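Local coordinates for putative ATP-grasp superfamily protein (Archaeoglobus fulgidus, PDB 3DF7) that is of unknown function but, as an apparent member of the ATP-grasp superfamily, probably binds ATP and metal ions, at residues E23-F28 against P47-L52; F256-G261 against L299-L304; S284-K289 against V294-L299. All blocks are in the same frame, centred on the assembly; numbering follows the deposited sequence.

Contact 1. Residues E23-F28 against P47-L52; sequences EGLAMF and PEFSCL
Helix 18-35, the longer of the two helices between strands 3-8 and 40-42, lays Leu25 against Phe49 and Leu52 of the long loop running from strand 40-42 to helix 63-67. The contact is small and wholly apolar, 117 Å² in all, and Leu25 gives each of its two methyls a different task. CD1 stands over one face of the Phe49 ring, displaced from the middle toward the rim, in a CH-pi contact, Leu25 CD1 4.3 Å from the ring centroid and 18° off the normal. CD2 packs against the ring carbons, closest to CE1, with Leu25 CD2 and Phe49 CE1 3.7 Å apart. Leu25 reaches the loop with CG anti to the backbone N (chi1 175°), and the Phe49 side chain comes to meet it from the opposite direction. This is the main helix of the beta-alpha-beta connection: strands 3-8 and 40-42 are parallel neighbours in the four-stranded sheet near the N terminus. On the loop side, Leu52 N bonds to Phe49 O at 3.0 Å, and the side chains of both residues start out toward the helix. Leu52 adds a looser touch at the exposed margin, its CD1 lying 4.2 Å from Leu25 CD1. Thr11 of helix 9-12 packs on both Leu25 and Phe49, while Val292 and Val294 of strand 292-294 also touch Leu25.

Contact 2. Residues F256-G261 against L299-L304; sequences FSRAYG and LEIIDL
The Arg258 guanidinium carries the backbone carbonyl of Ile301 over one face, with Ile301 O 3.2 Å above its plane and offset toward the rim, while the backbone N of Asp303 lies in plane at its edge. The Asp303 carboxylate approaches obliquely, its plane turned only 19° from that of the guanidinium although the two side chains cross at about a right angle. Arg258 NH2 and Asp303 OD1 form a salt bridge at 3.2 Å. NH2 is also close to Ile301 O, but the angle is too poor for a hydrogen bond. A bend at chi3 (60°) swings NE and the guanidinium over Ile301, where Arg258 NE comes 3.6 Å from Ile301 CG2. Two waters fill in the polar end. One accepts a hydrogen bond of 3.0 Å from Asp303 N and a weak one from Arg258 NH2, and the other gives a hydrogen bond of 2.6 Å to Asp303 OD2 while weakly accepting from the same NH2. The short helix 256-260 and strand 299-303 run nearly parallel, 6° apart, their axes 9.4 Å from each other. With one water linking Arg258 NH2 to Asp303 OD2 and the other linking it to Asp303 N, the attraction between the charges is probably partly screened, holding helix to strand through a solvated ion pair.

Contact 3. Residues S284-K289 against V294-L299; sequences SKSAEK and VGDYTL
Ser284 and Thr298 form an antiparallel hydrogen-bonded pair, Ser284 N to Thr298 O at 2.9 Å and Thr298 N to Ser284 O at 2.8 Å; Lys285 and Tyr297 follow as a non-hydrogen-bonded pair, and Ser286 N still reaches Asp296 O at 2.8 Å. On one face of the sheet the two hydroxyls meet, Ser284 OG 2.8 Å from Thr298 OG1, with Glu300 as a further partner of the serine. The threonine holds OG1 between its backbone N and carbonyl carbon (chi1 50°), where it accepts a nearly straight bond of 3.0 Å from Ala287 N. That pins the chain as it leaves the strand after Lys285. On the other face Lys285, kinked at chi2, chi3 and chi4, folds over the Tyr297 ring: Lys285 CD sits 3.6 Å from the ring centroid, 21° off the normal, and CE continues above CZ toward OH. Its ammonium is farther off and adds at most a weak cation-pi attraction. With an alanine here instead of Tyr297, the Lys285 methylenes would probably lose the ring face they rest on and be free to turn. A type II' turn from Val294 to Tyr297, with Gly295 at positive phi, joins strand 292-294 to 297-303, which lies between it and 279-285 in the antiparallel sheet, and helix 18-35 packs on this edge of the sheet through Asp18 on Tyr297 and Ala26 on Leu299.

In the fold
From the N terminus, contact 1 comes first: it closes the excursion through strand 40-42 by bringing 47-52 back to helix 18-35, and it ends long before the others begin. Contact 2 closes a wider loop, tying helix 256-260 to strand 297-303, the last of the antiparallel sheet, and contact 3 is nested inside it, joining 284-289 to 294-299 across a short connection. Both use strand 297-303 and share Leu299, and Glu300 OE2 probably bonds to Ser284 OG between them. Contact 1 reaches contact 3 through Leu25, whose CD2 packs 3.6 Å from Val294 CG2. The N-terminal parallel sheet region is thereby joined to the edge of the large antiparallel sheet.

Contact 1. Residues E23-F28 against P47-L52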
loop_
_atom_site.group_PDB
_atom_site.type_symbol
_atom_site.label_atom_id
_atom_site.label_comp_id
_atom_site.label_asym_id
_atom_site.label_seq_id
_atom_site.Cartn_x
_atom_site.Cartn_y
_atom_site.Cartn_z
ATOM N N GLU A 23 2.452 -1.169 -10.910
ATOM C CA GLU A 23 2.260 -1.588 -9.523
ATOM C C GLU A 23 0.768 -1.689 -9.213
ATOM O O GLU A 23 0.321 -2.646 -8.583
ATOM C CB GLU A 23 2.922 -0.599 -8.560
ATOM C CG GLU A 23 4.444 -0.666 -8.557
ATOM C CD GLU A 23 5.063 0.239 -7.507
ATOM O OE1 GLU A 23 4.730 0.086 -6.314
ATOM O OE2 GLU A 23 5.881 1.103 -7.880
ATOM N N GLY A 24 -0.001 -0.699 -9.656
ATOM C CA GLY A 24 -1.436 -0.731 -9.419
ATOM C C GLY A 24 -2.077 -1.936 -10.091
ATOM O O GLY A 24 -2.924 -2.617 -9.502
ATOM N N LEU A 25 -1.676 -2.202 -11.330
ATOM C CA LEU A 25 -2.212 -3.335 -12.073
ATOM C C LEU A 25 -1.897 -4.643 -11.351
ATOM O O LEU A 25 -2.737 -5.536 -11.274
ATOM C CB LEU A 25 -1.626 -3.370 -13.486
ATOM C CG LEU A 25 -2.004 -4.585 -14.337
ATOM C CD1 LEU A 25 -3.523 -4.665 -14.501
ATOM C CD2 LEU A 25 -1.327 -4.481 -15.695
ATOM N N ALA A 26 -0.680 -4.746 -10.829
ATOM C CA ALA A 26 -0.252 -5.940 -10.110
ATOM C C ALA A 26 -1.100 -6.141 -8.860
ATOM O O ALA A 26 -1.522 -7.260 -8.548
ATOM C CB ALA A 26 1.221 -5.823 -9.735
HETATM N N MSE A 27 -1.357 -5.055 -8.141
HETATM C CA MSE A 27 -2.166 -5.150 -6.939
HETATM C C MSE A 27 -3.602 -5.535 -7.270
HETATM O O MSE A 27 -4.208 -6.333 -6.558
HETATM C CB MSE A 27 -2.153 -3.829 -6.160
HETATM C CG MSE A 27 -0.870 -3.591 -5.368
HETATM SE SE MSE A 27 -0.962 -2.021 -4.231
HETATM C CE MSE A 27 -0.193 -0.752 -5.457
ATOM N N PHE A 28 -4.157 -4.960 -8.335
ATOM C CA PHE A 28 -5.532 -5.289 -8.712
ATOM C C PHE A 28 -5.637 -6.767 -9.079
ATOM O O PHE A 28 -6.558 -7.463 -8.650
ATOM C CB PHE A 28 -5.997 -4.446 -9.906
ATOM C CG PHE A 28 -7.433 -4.687 -10.291
ATOM C CD1 PHE A 28 -8.467 -4.047 -9.614
ATOM C CD2 PHE A 28 -7.752 -5.578 -11.310
ATOM C CE1 PHE A 28 -9.801 -4.291 -9.947
ATOM C CE2 PHE A 28 -9.086 -5.833 -11.651
ATOM C CZ PHE A 28 -10.111 -5.186 -10.966
ATOM N N PRO A 47 -10.290 0.198 -20.779
ATOM C CA PRO A 47 -10.198 -0.543 -22.041
ATOM C C PRO A 47 -8.882 -1.291 -22.250
ATOM O O PRO A 47 -8.882 -2.439 -22.686
ATOM C CB PRO A 47 -10.414 0.544 -23.090
ATOM C CG PRO A 47 -11.348 1.483 -22.399
ATOM C CD PRO A 47 -10.755 1.577 -21.014
ATOM N N GLU A 48 -7.764 -0.638 -21.934
ATOM C CA GLU A 48 -6.441 -1.238 -22.115
ATOM C C GLU A 48 -6.233 -2.573 -21.403
ATOM O O GLU A 48 -5.318 -3.324 -21.740
ATOM C CB GLU A 48 -5.343 -0.271 -21.652
ATOM C CG GLU A 48 -5.412 1.125 -22.257
ATOM C CD GLU A 48 -6.533 1.958 -21.666
ATOM O OE1 GLU A 48 -6.633 2.012 -20.424
ATOM O OE2 GLU A 48 -7.309 2.561 -22.437
ATOM N N PHE A 49 -7.073 -2.873 -20.420
ATOM C CA PHE A 49 -6.926 -4.115 -19.670
ATOM C C PHE A 49 -8.115 -5.047 -19.832
ATOM O O PHE A 49 -8.279 -5.986 -19.059
ATOM C CB PHE A 49 -6.725 -3.801 -18.187
ATOM C CG PHE A 49 -5.601 -2.840 -17.919
ATOM C CD1 PHE A 49 -4.290 -3.176 -18.242
ATOM C CD2 PHE A 49 -5.852 -1.601 -17.336
ATOM C CE1 PHE A 49 -3.242 -2.291 -17.989
ATOM C CE2 PHE A 49 -4.810 -0.709 -17.080
ATOM C CZ PHE A 49 -3.505 -1.056 -17.407
ATOM N N SER A 50 -8.935 -4.789 -20.843
ATOM C CA SER A 50 -10.118 -5.598 -21.096
ATOM C C SER A 50 -9.814 -7.080 -21.317
ATOM O O SER A 50 -10.643 -7.936 -21.015
ATOM C CB SER A 50 -10.877 -5.052 -22.308
ATOM O OG SER A 50 -10.089 -5.128 -23.484
ATOM N N CYS A 51 -8.628 -7.375 -21.838
ATOM C CA CYS A 51 -8.226 -8.752 -22.118
ATOM C C CYS A 51 -7.671 -9.513 -20.918
ATOM O O CYS A 51 -7.459 -10.726 -20.991
ATOM C CB CYS A 51 -7.165 -8.763 -23.223
ATOM S SG CYS A 51 -5.601 -7.982 -22.735
ATOM N N LEU A 52 -7.447 -8.811 -19.811
ATOM C CA LEU A 52 -6.861 -9.432 -18.628
ATOM C C LEU A 52 -7.834 -9.876 -17.543
ATOM O O LEU A 52 -7.491 -10.715 -16.713
ATOM C CB LEU A 52 -5.842 -8.474 -17.999
ATOM C CG LEU A 52 -4.727 -7.909 -18.882
ATOM C CD1 LEU A 52 -3.876 -6.950 -18.058
ATOM C CD2 LEU A 52 -3.873 -9.038 -19.446
#

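Contact 2. Residues F256-G261 against L299-L304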
loop_
_atom_site.group_PDB
_atom_site.type_symbol
_atom_site.label_atom_id
_atom_site.label_comp_id
_atom_site.label_asym_id
_atom_site.label_seq_id
_atom_site.Cartn_x
_atom_site.Cartn_y
_atom_site.Cartn_z
ATOM N N PHE A 256 2.472 -12.412 -1.796
ATOM C CA PHE A 256 1.927 -13.319 -0.787
ATOM C C PHE A 256 1.612 -14.753 -1.228
ATOM O O PHE A 256 1.985 -15.701 -0.535
ATOM C CB PHE A 256 0.701 -12.680 -0.125
ATOM C CG PHE A 256 1.030 -11.501 0.773
ATOM C CD1 PHE A 256 2.321 -10.985 0.842
ATOM C CD2 PHE A 256 0.035 -10.910 1.550
ATOM C CE1 PHE A 256 2.618 -9.896 1.674
ATOM C CE2 PHE A 256 0.321 -9.824 2.382
ATOM C CZ PHE A 256 1.617 -9.318 2.444
ATOM N N SER A 257 0.941 -14.929 -2.365
ATOM C CA SER A 257 0.614 -16.282 -2.820
ATOM C C SER A 257 1.844 -17.165 -2.987
ATOM O O SER A 257 1.873 -18.292 -2.497
ATOM C CB SER A 257 -0.161 -16.241 -4.140
ATOM O OG SER A 257 -1.485 -15.783 -3.925
ATOM N N ARG A 258 2.857 -16.653 -3.677
ATOM C CA ARG A 258 4.082 -17.410 -3.886
ATOM C C ARG A 258 4.891 -17.544 -2.600
ATOM O O ARG A 258 5.344 -18.633 -2.258
ATOM C CB ARG A 258 4.938 -16.753 -4.978
ATOM C CG ARG A 258 4.412 -16.986 -6.393
ATOM C CD ARG A 258 5.099 -16.080 -7.408
ATOM N NE ARG A 258 6.542 -16.292 -7.460
ATOM C CZ ARG A 258 7.161 -17.047 -8.361
ATOM N NH1 ARG A 258 6.466 -17.672 -9.306
ATOM N NH2 ARG A 258 8.479 -17.183 -8.314
ATOM N N ALA A 259 5.061 -16.440 -1.880
ATOM C CA ALA A 259 5.833 -16.469 -0.645
ATOM C C ALA A 259 5.213 -17.255 0.509
ATOM O O ALA A 259 5.918 -17.976 1.216
ATOM C CB ALA A 259 6.120 -15.046 -0.183
ATOM N N TYR A 260 3.901 -17.138 0.687
ATOM C CA TYR A 260 3.239 -17.789 1.814
ATOM C C TYR A 260 2.184 -18.842 1.520
ATOM O O TYR A 260 1.727 -19.533 2.441
ATOM C CB TYR A 260 2.611 -16.719 2.708
ATOM C CG TYR A 260 3.579 -15.644 3.147
ATOM C CD1 TYR A 260 4.772 -15.975 3.793
ATOM C CD2 TYR A 260 3.290 -14.293 2.946
ATOM C CE1 TYR A 260 5.649 -14.988 4.229
ATOM C CE2 TYR A 260 4.163 -13.298 3.381
ATOM C CZ TYR A 260 5.339 -13.654 4.022
ATOM O OH TYR A 260 6.210 -12.681 4.458
ATOM N N GLY A 261 1.794 -18.969 0.258
ATOM C CA GLY A 261 0.770 -19.934 -0.086
ATOM C C GLY A 261 -0.581 -19.427 0.382
ATOM O O GLY A 261 -1.527 -20.196 0.541
ATOM N N LEU A 299 6.591 -5.901 -13.831
ATOM C CA LEU A 299 6.750 -6.133 -12.407
ATOM C C LEU A 299 6.934 -7.636 -12.291
ATOM O O LEU A 299 6.097 -8.408 -12.762
ATOM C CB LEU A 299 5.514 -5.686 -11.628
ATOM C CG LEU A 299 5.725 -5.715 -10.110
ATOM C CD1 LEU A 299 6.704 -4.620 -9.703
ATOM C CD2 LEU A 299 4.404 -5.527 -9.402
ATOM N N GLU A 300 8.039 -8.046 -11.683
ATOM C CA GLU A 300 8.340 -9.461 -11.539
ATOM C C GLU A 300 8.248 -9.892 -10.090
ATOM O O GLU A 300 8.344 -9.072 -9.178
ATOM C CB GLU A 300 9.768 -9.762 -12.017
ATOM C CG GLU A 300 10.169 -9.183 -13.354
ATOM C CD GLU A 300 11.677 -9.187 -13.541
ATOM O OE1 GLU A 300 12.271 -10.287 -13.584
ATOM O OE2 GLU A 300 12.270 -8.090 -13.629
ATOM N N ILE A 301 8.057 -11.195 -9.906
ATOM C CA ILE A 301 8.014 -11.827 -8.594
ATOM C C ILE A 301 8.836 -13.095 -8.801
ATOM O O ILE A 301 8.415 -14.004 -9.520
ATOM C CB ILE A 301 6.588 -12.213 -8.176
ATOM C CG1 ILE A 301 5.662 -10.996 -8.278
ATOM C CG2 ILE A 301 6.601 -12.733 -6.744
ATOM C CD1 ILE A 301 4.224 -11.295 -7.911
ATOM N N ILE A 302 10.017 -13.152 -8.190
ATOM C CA ILE A 302 10.897 -14.305 -8.368
ATOM C C ILE A 302 11.376 -14.913 -7.057
ATOM O O ILE A 302 11.509 -14.214 -6.054
ATOM C CB ILE A 302 12.152 -13.911 -9.166
ATOM C CG1 ILE A 302 12.979 -12.909 -8.354
ATOM C CG2 ILE A 302 11.753 -13.280 -10.493
ATOM C CD1 ILE A 302 14.229 -12.420 -9.061
ATOM N N ASP A 303 11.647 -16.215 -7.065
ATOM C CA ASP A 303 12.143 -16.866 -5.857
ATOM C C ASP A 303 13.522 -16.293 -5.548
ATOM O O ASP A 303 14.336 -16.094 -6.458
ATOM C CB ASP A 303 12.287 -18.382 -6.038
ATOM C CG ASP A 303 10.985 -19.068 -6.379
ATOM O OD1 ASP A 303 9.924 -18.689 -5.833
ATOM O OD2 ASP A 303 11.035 -20.020 -7.184
ATOM N N LEU A 304 13.774 -16.036 -4.268
ATOM C CA LEU A 304 15.051 -15.500 -3.806
ATOM C C LEU A 304 15.654 -16.528 -2.844
ATOM O O LEU A 304 14.955 -17.057 -1.980
ATOM C CB LEU A 304 14.840 -14.156 -3.100
ATOM C CG LEU A 304 16.071 -13.279 -2.864
ATOM C CD1 LEU A 304 16.714 -12.908 -4.199
ATOM C CD2 LEU A 304 15.650 -12.021 -2.111
HETATM O O HOH W 1 11.311 -17.659 -9.683
HETATM O O HOH W 2 9.830 -20.033 -9.469
#

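Contact 3. Residues S284-K289 against V294-L299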
loop_
_atom_site.group_PDB
_atom_site.type_symbol
_atom_site.label_atom_id
_atom_site.label_comp_id
_atom_site.label_asym_id
_atom_site.label_seq_id
_atom_site.Cartn_x
_atom_site.Cartn_y
_atom_site.Cartn_z
ATOM N N SER A 284 10.903 -3.420 -13.377
ATOM C CA SER A 284 11.939 -3.424 -14.392
ATOM C C SER A 284 11.377 -2.998 -15.735
ATOM O O SER A 284 10.193 -2.664 -15.852
ATOM C CB SER A 284 12.546 -4.828 -14.506
ATOM O OG SER A 284 11.535 -5.809 -14.721
ATOM N N LYS A 285 12.244 -3.008 -16.744
ATOM C CA LYS A 285 11.864 -2.646 -18.097
ATOM C C LYS A 285 11.924 -3.885 -18.988
ATOM O O LYS A 285 12.965 -4.529 -19.100
ATOM C CB LYS A 285 12.812 -1.574 -18.649
ATOM C CG LYS A 285 12.840 -0.271 -17.843
ATOM C CD LYS A 285 11.487 0.432 -17.852
ATOM C CE LYS A 285 11.517 1.722 -18.668
ATOM N NZ LYS A 285 11.868 1.493 -20.096
ATOM N N SER A 286 10.793 -4.223 -19.593
ATOM C CA SER A 286 10.703 -5.359 -20.505
ATOM C C SER A 286 11.297 -6.677 -20.009
ATOM O O SER A 286 12.006 -7.357 -20.749
ATOM C CB SER A 286 11.352 -4.982 -21.838
ATOM O OG SER A 286 10.794 -3.781 -22.341
ATOM N N ALA A 287 11.013 -7.044 -18.764
ATOM C CA ALA A 287 11.524 -8.308 -18.239
ATOM C C ALA A 287 10.861 -9.428 -19.037
ATOM O O ALA A 287 9.699 -9.312 -19.438
ATOM C CB ALA A 287 11.186 -8.441 -16.757
ATOM N N GLU A 288 11.593 -10.512 -19.264
ATOM C CA GLU A 288 11.074 -11.633 -20.040
ATOM C C GLU A 288 9.927 -12.394 -19.384
ATOM O O GLU A 288 8.990 -12.813 -20.062
ATOM C CB GLU A 288 12.205 -12.616 -20.356
ATOM C CG GLU A 288 11.760 -13.807 -21.199
ATOM C CD GLU A 288 12.907 -14.731 -21.543
ATOM O OE1 GLU A 288 13.927 -14.239 -22.063
ATOM O OE2 GLU A 288 12.789 -15.948 -21.300
ATOM N N LYS A 289 10.000 -12.569 -18.066
ATOM C CA LYS A 289 8.975 -13.312 -17.334
ATOM C C LYS A 289 8.323 -12.469 -16.241
ATOM O O LYS A 289 8.556 -12.682 -15.051
ATOM C CB LYS A 289 9.606 -14.575 -16.736
ATOM C CG LYS A 289 10.251 -15.464 -17.799
ATOM C CD LYS A 289 11.017 -16.642 -17.217
ATOM C CE LYS A 289 11.637 -17.475 -18.338
ATOM N NZ LYS A 289 12.480 -18.585 -17.820
ATOM N N VAL A 294 2.897 -3.022 -18.238
ATOM C CA VAL A 294 2.193 -1.812 -18.643
ATOM C C VAL A 294 3.210 -1.046 -19.479
ATOM O O VAL A 294 4.198 -0.533 -18.953
ATOM C CB VAL A 294 1.755 -0.943 -17.444
ATOM C CG1 VAL A 294 1.158 0.370 -17.950
ATOM C CG2 VAL A 294 0.720 -1.685 -16.607
ATOM N N GLY A 295 2.973 -0.976 -20.783
ATOM C CA GLY A 295 3.916 -0.292 -21.647
ATOM C C GLY A 295 5.212 -1.080 -21.624
ATOM O O GLY A 295 5.194 -2.302 -21.786
ATOM N N ASP A 296 6.331 -0.394 -21.408
ATOM C CA ASP A 296 7.637 -1.051 -21.357
ATOM C C ASP A 296 8.016 -1.454 -19.935
ATOM O O ASP A 296 9.102 -1.984 -19.702
ATOM C CB ASP A 296 8.726 -0.132 -21.927
ATOM C CG ASP A 296 8.545 0.146 -23.411
ATOM O OD1 ASP A 296 8.403 -0.824 -24.187
ATOM O OD2 ASP A 296 8.557 1.333 -23.800
ATOM N N TYR A 297 7.121 -1.200 -18.985
ATOM C CA TYR A 297 7.379 -1.538 -17.592
ATOM C C TYR A 297 6.823 -2.903 -17.213
ATOM O O TYR A 297 5.723 -3.281 -17.621
ATOM C CB TYR A 297 6.791 -0.465 -16.670
ATOM C CG TYR A 297 7.652 0.773 -16.540
ATOM C CD1 TYR A 297 8.695 0.824 -15.619
ATOM C CD2 TYR A 297 7.436 1.885 -17.354
ATOM C CE1 TYR A 297 9.506 1.954 -15.508
ATOM C CE2 TYR A 297 8.241 3.022 -17.254
ATOM C CZ TYR A 297 9.274 3.048 -16.328
ATOM O OH TYR A 297 10.076 4.162 -16.223
ATOM N N THR A 298 7.598 -3.644 -16.431
ATOM C CA THR A 298 7.184 -4.962 -15.978
ATOM C C THR A 298 7.411 -5.086 -14.480
ATOM O O THR A 298 8.297 -4.442 -13.918
ATOM C CB THR A 298 7.987 -6.084 -16.670
ATOM O OG1 THR A 298 9.390 -5.793 -16.578
ATOM C CG2 THR A 298 7.582 -6.214 -18.131
ATOM N N LEU A 299 6.591 -5.901 -13.831
ATOM C CA LEU A 299 6.750 -6.133 -12.407
ATOM C C LEU A 299 6.934 -7.636 -12.291
ATOM O O LEU A 299 6.097 -8.408 -12.762
ATOM C CB LEU A 299 5.514 -5.686 -11.628
ATOM C CG LEU A 299 5.725 -5.715 -10.110
ATOM C CD1 LEU A 299 6.704 -4.620 -9.703
ATOM C CD2 LEU A 299 4.404 -5.527 -9.402
#